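PDB 6YP4: adenylate cyclase from Hippeastrum hybrid cultivar, which binds magnesium and a non-hydrolysable GTP analogue and hydrolyses triphosphate as its dominant activity, despite being named a putative adenylyl cyclase. Local coordinates for residues A[170-173]-A[174-178]; A[109-112]-A[113-117]; A[15-18]-A[19-22]. All coordinates share one frame; numbering follows the deposited sequence.

Contact 1 (A[170-173]-A[174-178]). With EDO (1,2-ethanediol), chain I.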
ATOM      1  N   PRO A 170      -9.295  -1.305  15.825  1.00 48.56           N
ATOM      2  CA  PRO A 170      -9.963   0.003  15.648  1.00 44.45           C
ATOM      3  C   PRO A 170     -10.079   0.832  16.915  1.00 41.36           C
ATOM      4  O   PRO A 170      -9.842   2.046  16.869  1.00 41.76           O
ATOM      5  CB  PRO A 170     -11.347  -0.384  15.099  1.00 44.43           C
ATOM      6  CG  PRO A 170     -11.507  -1.847  15.423  1.00 46.94           C
ATOM      7  CD  PRO A 170     -10.139  -2.423  15.385  1.00 50.04           C
ATOM      8  N   GLU A 171     -10.433   0.236  18.050  1.00 43.12           N
ATOM      9  CA  GLU A 171     -10.650   1.060  19.233  1.00 45.75           C
ATOM     10  C   GLU A 171      -9.350   1.673  19.742  1.00 48.24           C
ATOM     11  O   GLU A 171      -9.330   2.839  20.146  1.00 49.98           O
ATOM     12  CB  GLU A 171     -11.342   0.251  20.334  1.00 53.86           C
ATOM     13  CG  GLU A 171     -12.748  -0.144  19.936  1.00 63.83           C
ATOM     14  CD  GLU A 171     -13.646   1.065  19.717  1.00 75.55           C
ATOM     15  OE1 GLU A 171     -14.609   0.947  18.931  1.00 78.89           O
ATOM     16  OE2 GLU A 171     -13.400   2.125  20.338  1.00 80.97           O
ATOM     17  N   ARG A 172      -8.251   0.924  19.726  1.00 43.13           N
ATOM     18  CA  ARG A 172      -7.025   1.484  20.278  1.00 42.72           C
ATOM     19  C   ARG A 172      -6.360   2.467  19.313  1.00 46.40           C
ATOM     20  O   ARG A 172      -5.801   3.483  19.742  1.00 49.03           O
ATOM     21  CB  ARG A 172      -6.068   0.351  20.651  1.00 52.79           C
ATOM     22  CG  ARG A 172      -4.725   0.814  21.127  1.00 49.85           C
ATOM     23  CD  ARG A 172      -3.779  -0.350  21.297  1.00 57.52           C
ATOM     24  NE  ARG A 172      -2.445   0.058  20.940  1.00 58.54           N
ATOM     25  CZ  ARG A 172      -1.831  -0.407  19.866  1.00 52.57           C
ATOM     26  NH1 ARG A 172      -2.436  -1.302  19.102  1.00 62.47           N
ATOM     27  NH2 ARG A 172      -0.617  -0.000  19.537  1.00 54.81           N
ATOM     28  N   VAL A 173      -6.397   2.195  18.009  1.00 45.08           N
ATOM     29  CA  VAL A 173      -5.756   3.109  17.069  1.00 42.97           C
ATOM     30  C   VAL A 173      -6.538   4.411  16.990  1.00 48.84           C
ATOM     31  O   VAL A 173      -5.957   5.502  16.901  1.00 44.77           O
ATOM     32  CB  VAL A 173      -5.594   2.444  15.689  1.00 45.46           C
ATOM     33  CG1 VAL A 173      -5.126   3.461  14.647  1.00 34.88           C
ATOM     34  CG2 VAL A 173      -4.603   1.254  15.778  1.00 39.95           C
ATOM     35  N   LYS A 174      -7.866   4.323  17.041  1.00 46.13           N
ATOM     36  CA  LYS A 174      -8.669   5.535  17.013  1.00 41.66           C
ATOM     37  C   LYS A 174      -8.355   6.416  18.218  1.00 41.56           C
ATOM     38  O   LYS A 174      -8.314   7.647  18.099  1.00 44.57           O
ATOM     39  CB  LYS A 174     -10.151   5.178  16.943  1.00 43.29           C
ATOM     40  CG  LYS A 174     -11.075   6.353  17.185  1.00 47.34           C
ATOM     41  CD  LYS A 174     -12.516   5.936  17.041  1.00 44.82           C
ATOM     42  CE  LYS A 174     -13.169   5.727  18.391  1.00 45.52           C
ATOM     43  NZ  LYS A 174     -14.615   5.409  18.221  1.00 48.28           N
ATOM     44  N   GLY A 175      -8.097   5.804  19.379  1.00 43.80           N
ATOM     45  CA  GLY A 175      -7.613   6.569  20.520  1.00 44.35           C
ATOM     46  C   GLY A 175      -6.282   7.246  20.246  1.00 48.37           C
ATOM     47  O   GLY A 175      -6.103   8.434  20.524  1.00 52.26           O
ATOM     48  N   LEU A 176      -5.330   6.496  19.690  1.00 40.12           N
ATOM     49  CA  LEU A 176      -4.063   7.087  19.263  1.00 44.46           C
ATOM     50  C   LEU A 176      -4.278   8.267  18.312  1.00 41.15           C
ATOM     51  O   LEU A 176      -3.675   9.334  18.473  1.00 40.78           O
ATOM     52  CB  LEU A 176      -3.208   6.020  18.580  1.00 40.05           C
ATOM     53  CG  LEU A 176      -2.676   4.878  19.447  1.00 47.33           C
ATOM     54  CD1 LEU A 176      -1.868   3.925  18.611  1.00 47.83           C
ATOM     55  CD2 LEU A 176      -1.841   5.376  20.603  1.00 40.17           C
ATOM     56  N   LEU A 177      -5.100   8.073  17.280  1.00 41.21           N
ATOM     57  CA  LEU A 177      -5.260   9.099  16.256  1.00 35.98           C
ATOM     58  C   LEU A 177      -5.957  10.330  16.823  1.00 37.07           C
ATOM     59  O   LEU A 177      -5.526  11.466  16.589  1.00 42.77           O
ATOM     60  CB  LEU A 177      -6.029   8.524  15.057  1.00 37.01           C
ATOM     61  CG  LEU A 177      -6.132   9.371  13.781  1.00 42.26           C
ATOM     62  CD1 LEU A 177      -4.798  10.003  13.390  1.00 38.89           C
ATOM     63  CD2 LEU A 177      -6.705   8.578  12.611  1.00 45.03           C
ATOM     64  N   GLU A 178      -7.033  10.130  17.584  1.00 52.58           N
ATOM     65  CA  GLU A 178      -7.682  11.267  18.230  1.00 54.23           C
ATOM     66  C   GLU A 178      -6.720  12.006  19.158  1.00 58.72           C
ATOM     67  O   GLU A 178      -6.691  13.243  19.174  1.00 56.61           O
ATOM     68  CB  GLU A 178      -8.927  10.810  18.990  1.00 41.80           C
ATOM     69  CG  GLU A 178     -10.028  10.200  18.113  1.00 42.75           C
ATOM     70  CD  GLU A 178     -11.393  10.196  18.802  1.00 51.06           C
ATOM     71  OE1 GLU A 178     -11.936   9.101  19.051  1.00 47.21           O
ATOM     72  OE2 GLU A 178     -11.924  11.296  19.059  1.00 45.27           O
TER
HETATM   73  C1  EDO I 308     -10.638  -3.007  19.544  1.00 69.59           C
HETATM   74  O1  EDO I 308     -11.420  -3.251  18.369  1.00 69.94           O
HETATM   75  C2  EDO I 308      -9.200  -2.739  19.122  1.00 60.36           C
HETATM   76  O2  EDO I 308      -8.469  -2.003  20.109  1.00 56.88           O
HETATM   77  O   HOH W   1     -16.348   2.775  17.814  1.00 66.03           O
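Pro170 O accepts the backbone N-H of Lys174 at 3.0 Å, the first of a run of i to i+4 bonds in the opening turns of the alpha helix 170-183, which packs on strands 2-9 and 76-86 of the triphosphate tunnel fold of the CYTH family. Leu176 N reaches Arg172 O and Leu177 N reaches Val173 O, the latter at 2.7 Å; Gly175 N to Glu171 O is weak at 3.3 Å. Arg172 N, which lies in the first turn, gives its hydrogen to O2 of an ethanediol, probably from the crystallisation liquor, at 3.0 Å.

Among the side chains, Glu171 and Lys174 run alongside each other and point the same way, yet OE2 of Glu171 stays 4.1 Å from NZ of Lys174, too far for a salt bridge. A water joins the pair, donating to Glu171 OE1 and weakly accepting from Lys174 NZ, whose protein acceptor is Glu74 O. The Arg172 side chain, CG anti to the backbone N (chi1 175°) and bent at chi3, takes its guanidinium to salt bridges with Glu144 and Glu169. Leu176 lies over one face of that guanidinium, its CD1 4.2 Å from Arg172 NH2.

Contact 2 (A[109-112]-A[113-117])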
ATOM      1  N   ARG A 109     -12.143 -11.639 -11.416  1.00 38.08           N
ATOM      2  CA  ARG A 109     -12.781 -12.111 -10.194  1.00 50.50           C
ATOM      3  C   ARG A 109     -13.878 -11.154  -9.733  1.00 48.64           C
ATOM      4  O   ARG A 109     -14.933 -11.586  -9.251  1.00 43.60           O
ATOM      5  CB  ARG A 109     -11.712 -12.267  -9.111  1.00 48.78           C
ATOM      6  CG  ARG A 109     -12.224 -12.583  -7.738  1.00 48.74           C
ATOM      7  CD  ARG A 109     -11.071 -12.683  -6.743  1.00 49.59           C
ATOM      8  NE  ARG A 109     -10.737 -11.392  -6.131  1.00 38.75           N
ATOM      9  CZ  ARG A 109      -9.586 -10.744  -6.299  1.00 39.66           C
ATOM     10  NH1 ARG A 109      -9.386  -9.586  -5.687  1.00 39.36           N
ATOM     11  NH2 ARG A 109      -8.627 -11.246  -7.063  1.00 34.10           N
ATOM     12  N   ILE A 110     -13.651  -9.849  -9.891  1.00 37.08           N
ATOM     13  CA  ILE A 110     -14.594  -8.847  -9.395  0.53 40.28           C
ATOM     14  C   ILE A 110     -15.855  -8.841 -10.238  1.00 44.91           C
ATOM     15  O   ILE A 110     -16.981  -8.850  -9.724  1.00 44.46           O
ATOM     16  CB  ILE A 110     -13.941  -7.452  -9.373  0.53 36.74           C
ATOM     17  CG1 ILE A 110     -12.496  -7.517  -8.875  0.53 32.44           C
ATOM     18  CG2 ILE A 110     -14.771  -6.495  -8.506  0.53 36.68           C
ATOM     19  CD1 ILE A 110     -12.364  -7.939  -7.447  0.53 32.68           C
ATOM     20  N   TRP A 111     -15.694  -8.798 -11.565  1.00 38.88           N
ATOM     21  CA  TRP A 111     -16.866  -8.913 -12.421  1.00 46.25           C
ATOM     22  C   TRP A 111     -17.601 -10.227 -12.168  1.00 52.86           C
ATOM     23  O   TRP A 111     -18.836 -10.259 -12.121  1.00 46.00           O
ATOM     24  CB  TRP A 111     -16.472  -8.793 -13.890  1.00 43.08           C
ATOM     25  CG  TRP A 111     -17.634  -8.974 -14.795  1.00 49.06           C
ATOM     26  CD1 TRP A 111     -17.847  -9.994 -15.685  1.00 49.65           C
ATOM     27  CD2 TRP A 111     -18.768  -8.115 -14.888  1.00 48.78           C
ATOM     28  NE1 TRP A 111     -19.055  -9.809 -16.329  1.00 49.76           N
ATOM     29  CE2 TRP A 111     -19.640  -8.655 -15.851  1.00 50.29           C
ATOM     30  CE3 TRP A 111     -19.135  -6.931 -14.251  1.00 45.10           C
ATOM     31  CZ2 TRP A 111     -20.853  -8.052 -16.195  1.00 52.65           C
ATOM     32  CZ3 TRP A 111     -20.337  -6.324 -14.595  1.00 49.52           C
ATOM     33  CH2 TRP A 111     -21.182  -6.886 -15.555  1.00 46.36           C
ATOM     34  N   ARG A 112     -16.854 -11.320 -11.975  1.00 51.07           N
ATOM     35  CA  ARG A 112     -17.495 -12.592 -11.654  1.00 47.26           C
ATOM     36  C   ARG A 112     -18.350 -12.469 -10.397  1.00 48.06           C
ATOM     37  O   ARG A 112     -19.456 -13.017 -10.339  1.00 50.80           O
ATOM     38  CB  ARG A 112     -16.435 -13.693 -11.498  1.00 47.25           C
ATOM     39  CG  ARG A 112     -16.923 -15.131 -11.677  1.00 57.54           C
ATOM     40  CD  ARG A 112     -17.936 -15.269 -12.826  1.00 72.10           C
ATOM     41  NE  ARG A 112     -17.427 -14.742 -14.084  1.00 76.37           N
ATOM     42  CZ  ARG A 112     -18.204 -14.448 -15.125  1.00 76.77           C
ATOM     43  NH1 ARG A 112     -17.679 -13.960 -16.246  1.00 71.85           N
ATOM     44  NH2 ARG A 112     -19.522 -14.628 -15.052  1.00 75.68           N
ATOM     45  N   ARG A 113     -17.875 -11.719  -9.396  1.00 50.17           N
ATOM     46  CA  ARG A 113     -18.636 -11.580  -8.156  1.00 56.47           C
ATOM     47  C   ARG A 113     -19.883 -10.728  -8.361  1.00 56.27           C
ATOM     48  O   ARG A 113     -20.934 -11.012  -7.777  1.00 63.72           O
ATOM     49  CB  ARG A 113     -17.759 -10.987  -7.053  1.00 55.66           C
ATOM     50  CG  ARG A 113     -18.411 -11.015  -5.669  1.00 62.99           C
ATOM     51  CD  ARG A 113     -17.520 -10.402  -4.588  1.00 66.69           C
ATOM     52  NE  ARG A 113     -16.245 -11.099  -4.439  1.00 64.66           N
ATOM     53  CZ  ARG A 113     -15.874 -11.759  -3.346  1.00 70.46           C
ATOM     54  NH1 ARG A 113     -16.680 -11.814  -2.295  1.00 74.14           N
ATOM     55  NH2 ARG A 113     -14.693 -12.362  -3.301  1.00 67.23           N
ATOM     56  N   VAL A 114     -19.785  -9.681  -9.184  1.00 53.59           N
ATOM     57  CA  VAL A 114     -20.963  -8.886  -9.530  1.00 54.26           C
ATOM     58  C   VAL A 114     -22.058  -9.794 -10.073  1.00 59.08           C
ATOM     59  O   VAL A 114     -23.218  -9.726  -9.651  1.00 65.38           O
ATOM     60  CB  VAL A 114     -20.592  -7.785 -10.543  1.00 51.17           C
ATOM     61  CG1 VAL A 114     -21.838  -7.190 -11.164  1.00 46.53           C
ATOM     62  CG2 VAL A 114     -19.755  -6.684  -9.885  1.00 41.68           C
ATOM     63  N   VAL A 115     -21.688 -10.694 -10.983  1.00 63.29           N
ATOM     64  CA  VAL A 115     -22.670 -11.567 -11.619  1.00 68.50           C
ATOM     65  C   VAL A 115     -23.218 -12.579 -10.619  1.00 74.77           C
ATOM     66  O   VAL A 115     -24.436 -12.733 -10.476  1.00 73.19           O
ATOM     67  CB  VAL A 115     -22.049 -12.266 -12.842  1.00 68.93           C
ATOM     68  CG1 VAL A 115     -23.033 -13.263 -13.440  1.00 75.35           C
ATOM     69  CG2 VAL A 115     -21.594 -11.239 -13.880  1.00 59.04           C
ATOM     70  N   ASP A 116     -22.325 -13.277  -9.908  1.00 84.89           N
ATOM     71  CA  ASP A 116     -22.715 -14.418  -9.080  1.00 92.80           C
ATOM     72  C   ASP A 116     -23.570 -14.027  -7.881  1.00 93.87           C
ATOM     73  O   ASP A 116     -24.275 -14.885  -7.339  1.00 94.25           O
ATOM     74  CB  ASP A 116     -21.476 -15.168  -8.574  1.00 91.62           C
ATOM     75  CG  ASP A 116     -20.629 -15.749  -9.698  1.00 89.34           C
ATOM     76  OD1 ASP A 116     -21.137 -15.875 -10.836  1.00 85.65           O
ATOM     77  OD2 ASP A 116     -19.448 -16.080  -9.437  1.00 87.35           O
ATOM     78  N   GLU A 117     -23.514 -12.766  -7.445  1.00 89.53           N
ATOM     79  CA  GLU A 117     -24.201 -12.338  -6.237  1.00 89.15           C
ATOM     80  C   GLU A 117     -25.302 -11.319  -6.488  1.00 87.00           C
ATOM     81  O   GLU A 117     -26.043 -10.996  -5.553  1.00 94.15           O
ATOM     82  CB  GLU A 117     -23.197 -11.754  -5.232  1.00 91.93           C
ATOM     83  CG  GLU A 117     -21.949 -12.607  -5.034  1.00 94.73           C
ATOM     84  CD  GLU A 117     -21.162 -12.222  -3.790  1.00 96.42           C
ATOM     85  OE1 GLU A 117     -20.822 -11.027  -3.634  1.00 95.26           O
ATOM     86  OE2 GLU A 117     -20.891 -13.118  -2.962  1.00 96.59           O
TER
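Residues 109-112 and 113-117 form one continuous alpha helix, 109-118, with successive i to i+4 bonds: Arg113 N to Arg109 O, Val114 N to Ile110 O, Val115 N to Trp111 O and Asp116 N to Arg112 O. The last three are fairly straight, while Arg113 N to Arg109 O, 2.9 Å long, is more bent, with an N-H...O angle of 141°. In the CYTH tunnel fold this helix packs through Ile110, Arg113 and Val114 on strand 61-73, and the Ile110 side chain comes within about 5 Å of that of Glu83, a magnesium-binding residue.

Trp111 carries the apolar side of the contact. With its CG anti to the backbone N (chi1 177°), the indole is brought within reach of the next turn, where CG2 of Val115 sits over one face, offset toward the rim. Val115 CG2 is 4.0 Å from the centroid of the Trp111 five-membered ring, a CH-pi contact, and 24° off the ring normal. Val114 meets the six-membered ring obliquely, its CG1 3.8 Å from Trp111 CZ3. Phe127 packs edge-to-face with the indole, and Trp111 NE1 makes a weak bond to Asp122 O.

The arginines find their main partners beyond this turn. Arg109 and Arg113 both make salt bridges to Asp82, one to each carboxylate oxygen; the shared anion probably eases the proximity of their like charges. Arg109 NH1 also bonds to His26 O of the second subunit, linking Arg109 to that subunit. Arg112 is folded back by bends at chi2 and chi3, and its guanidinium bridges to Asp122 and donates to Glu106 O. Asp116 meets the aliphatic part of Arg112: its OD2 lies 3.5 Å from Arg112 CG, while OD1 remains 4.7 Å from Arg112 NH2.

Contact 3 (A[15-18]-A[19-22])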
ATOM      1  N   HIS A  15      -6.729  21.143   7.250  1.00 34.28           N
ATOM      2  CA  HIS A  15      -6.009  20.217   6.375  1.00 32.77           C
ATOM      3  C   HIS A  15      -4.554  20.643   6.199  1.00 30.72           C
ATOM      4  O   HIS A  15      -3.639  19.805   6.236  1.00 31.30           O
ATOM      5  CB  HIS A  15      -6.718  20.135   5.017  1.00 34.44           C
ATOM      6  CG  HIS A  15      -6.006  19.291   4.002  1.00 34.28           C
ATOM      7  ND1 HIS A  15      -5.045  19.797   3.151  1.00 30.00           N
ATOM      8  CD2 HIS A  15      -6.124  17.976   3.695  1.00 37.73           C
ATOM      9  CE1 HIS A  15      -4.593  18.826   2.372  1.00 31.10           C
ATOM     10  NE2 HIS A  15      -5.236  17.713   2.678  1.00 30.86           N
ATOM     11  N   GLN A  16      -4.328  21.940   5.990  1.00 25.69           N
ATOM     12  CA  GLN A  16      -2.974  22.477   5.905  1.00 30.21           C
ATOM     13  C   GLN A  16      -2.161  22.143   7.150  1.00 33.52           C
ATOM     14  O   GLN A  16      -1.059  21.589   7.053  1.00 31.50           O
ATOM     15  CB  GLN A  16      -3.037  23.992   5.698  1.00 33.98           C
ATOM     16  CG  GLN A  16      -1.692  24.710   5.791  1.00 29.33           C
ATOM     17  CD  GLN A  16      -0.799  24.436   4.587  1.00 29.02           C
ATOM     18  OE1 GLN A  16      -1.243  24.488   3.436  1.00 32.88           O
ATOM     19  NE2 GLN A  16       0.466  24.148   4.849  1.00 32.30           N
ATOM     20  N   LEU A  17      -2.676  22.483   8.337  1.00 28.50           N
ATOM     21  CA  LEU A  17      -1.869  22.306   9.543  1.00 29.19           C
ATOM     22  C   LEU A  17      -1.647  20.821   9.859  1.00 34.12           C
ATOM     23  O   LEU A  17      -0.559  20.435  10.301  1.00 33.29           O
ATOM     24  CB  LEU A  17      -2.502  23.048  10.717  1.00 29.25           C
ATOM     25  CG  LEU A  17      -2.454  24.578  10.643  1.00 35.49           C
ATOM     26  CD1 LEU A  17      -3.212  25.227  11.790  1.00 26.14           C
ATOM     27  CD2 LEU A  17      -1.043  25.098  10.603  1.00 38.49           C
ATOM     28  N   LEU A  18      -2.633  19.952   9.598  1.00 29.61           N
ATOM     29  CA  LEU A  18      -2.370  18.517   9.780  1.00 30.38           C
ATOM     30  C   LEU A  18      -1.339  18.007   8.777  1.00 30.33           C
ATOM     31  O   LEU A  18      -0.474  17.179   9.122  1.00 29.19           O
ATOM     32  CB  LEU A  18      -3.667  17.721   9.664  1.00 30.71           C
ATOM     33  CG  LEU A  18      -3.570  16.204   9.846  1.00 28.13           C
ATOM     34  CD1 LEU A  18      -2.843  15.844  11.103  1.00 26.67           C
ATOM     35  CD2 LEU A  18      -4.953  15.597   9.858  1.00 25.42           C
ATOM     36  N   SER A  19      -1.421  18.486   7.531  1.00 27.47           N
ATOM     37  CA  SER A  19      -0.456  18.105   6.508  1.00 28.03           C
ATOM     38  C   SER A  19       0.967  18.434   6.954  1.00 30.41           C
ATOM     39  O   SER A  19       1.880  17.604   6.828  1.00 27.41           O
ATOM     40  CB  SER A  19      -0.820  18.803   5.192  1.00 29.99           C
ATOM     41  OG  SER A  19       0.117  18.532   4.160  1.00 39.56           O
ATOM     42  N   ASP A  20       1.158  19.638   7.515  1.00 28.47           N
ATOM     43  CA  ASP A  20       2.456  20.048   8.049  1.00 31.13           C
ATOM     44  C   ASP A  20       2.867  19.185   9.227  1.00 40.03           C
ATOM     45  O   ASP A  20       4.045  18.835   9.362  1.00 32.46           O
ATOM     46  CB  ASP A  20       2.421  21.517   8.496  1.00 37.12           C
ATOM     47  CG  ASP A  20       2.221  22.470   7.349  1.00 41.53           C
ATOM     48  OD1 ASP A  20       2.619  22.126   6.213  1.00 31.29           O
ATOM     49  OD2 ASP A  20       1.667  23.571   7.584  1.00 34.75           O
ATOM     50  N   ALA A  21       1.914  18.859  10.114  1.00 32.47           N
ATOM     51  CA  ALA A  21       2.243  18.047  11.286  1.00 35.48           C
ATOM     52  C   ALA A  21       2.719  16.650  10.908  1.00 29.81           C
ATOM     53  O   ALA A  21       3.544  16.072  11.621  1.00 34.30           O
ATOM     54  CB  ALA A  21       1.040  17.949  12.226  1.00 32.73           C
ATOM     55  N   LEU A  22       2.232  16.096   9.791  1.00 31.89           N
ATOM     56  CA  LEU A  22       2.580  14.737   9.385  1.00 36.02           C
ATOM     57  C   LEU A  22       3.714  14.669   8.372  1.00 37.06           C
ATOM     58  O   LEU A  22       4.164  13.557   8.057  1.00 27.68           O
ATOM     59  CB  LEU A  22       1.360  14.014   8.791  1.00 33.35           C
ATOM     60  CG  LEU A  22       0.173  13.721   9.715  1.00 31.63           C
ATOM     61  CD1 LEU A  22      -1.027  13.266   8.903  1.00 25.82           C
ATOM     62  CD2 LEU A  22       0.521  12.689  10.777  1.00 30.48           C
TER
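Gln16 and Asp20 face each other across one turn of the alpha helix 12-22, the first helix of the CYTH fold, in a local i to i+4 contact on the helix's exposed side. The Gln16 amide donates through NE2 to Asp20 OD2 at 3.0 Å, a nearly straight bond with an N-H...O angle of 165°. The acceptor lies almost in the amide plane of Gln16, but the amide approaches OD2 on its syn side and 26° out of the carboxylate plane, the two flat groups being turned 53° against each other. A bend at chi2 in Gln16 turns its amide along the helix toward Asp20, whose CG stands beside its own backbone N.

The main chain is held through the same turn by Ser19 N to His15 O, Asp20 N to Gln16 O and Ala21 N to Leu17 O, followed by Leu22 N to Leu18 O, the least straight of the set. One turn apart on the buried side, Leu18 and Leu22 meet methyl to methyl, CD1 of Leu18 lying 3.8 Å from CD1 of Leu22.

Those leucines turn the helix's apolar side inward. Both pack on Ile163 of strand 158-166 and on Phe180 of helix 170-183, with Leu18 also on Leu150 and Leu22 on Leu148 of strand 147-155. The His15 ring meets that of Tyr161 with the planes inclined to each other, and Ser19 touches Tyr140 of strand 127-141. The helix thus rests on three neighbouring strands and against helix 170-183.

Overall arrangement
From the N terminus, contact 3 comes first, in helix 12-22 just after strand 2-9; contact 2 follows in helix 109-118, before strand 127-141, and contact 1 in helix 170-183, after strand 158-166. Each lies within a single continuous helix, so none closes a long loop, and the three run in series without nesting or crossing. Contacts 1 and 3 are neighbours, their centres about 19 Å apart, and their helices pack against each other. Contact 2 lies across the chain's centre from contact 3, about 40 Å between centres. Helix 12-22 lies on strands 127-141, 147-155 and 158-166, helix 109-118 on 61-73, and helix 170-183 on 2-9 and 76-86.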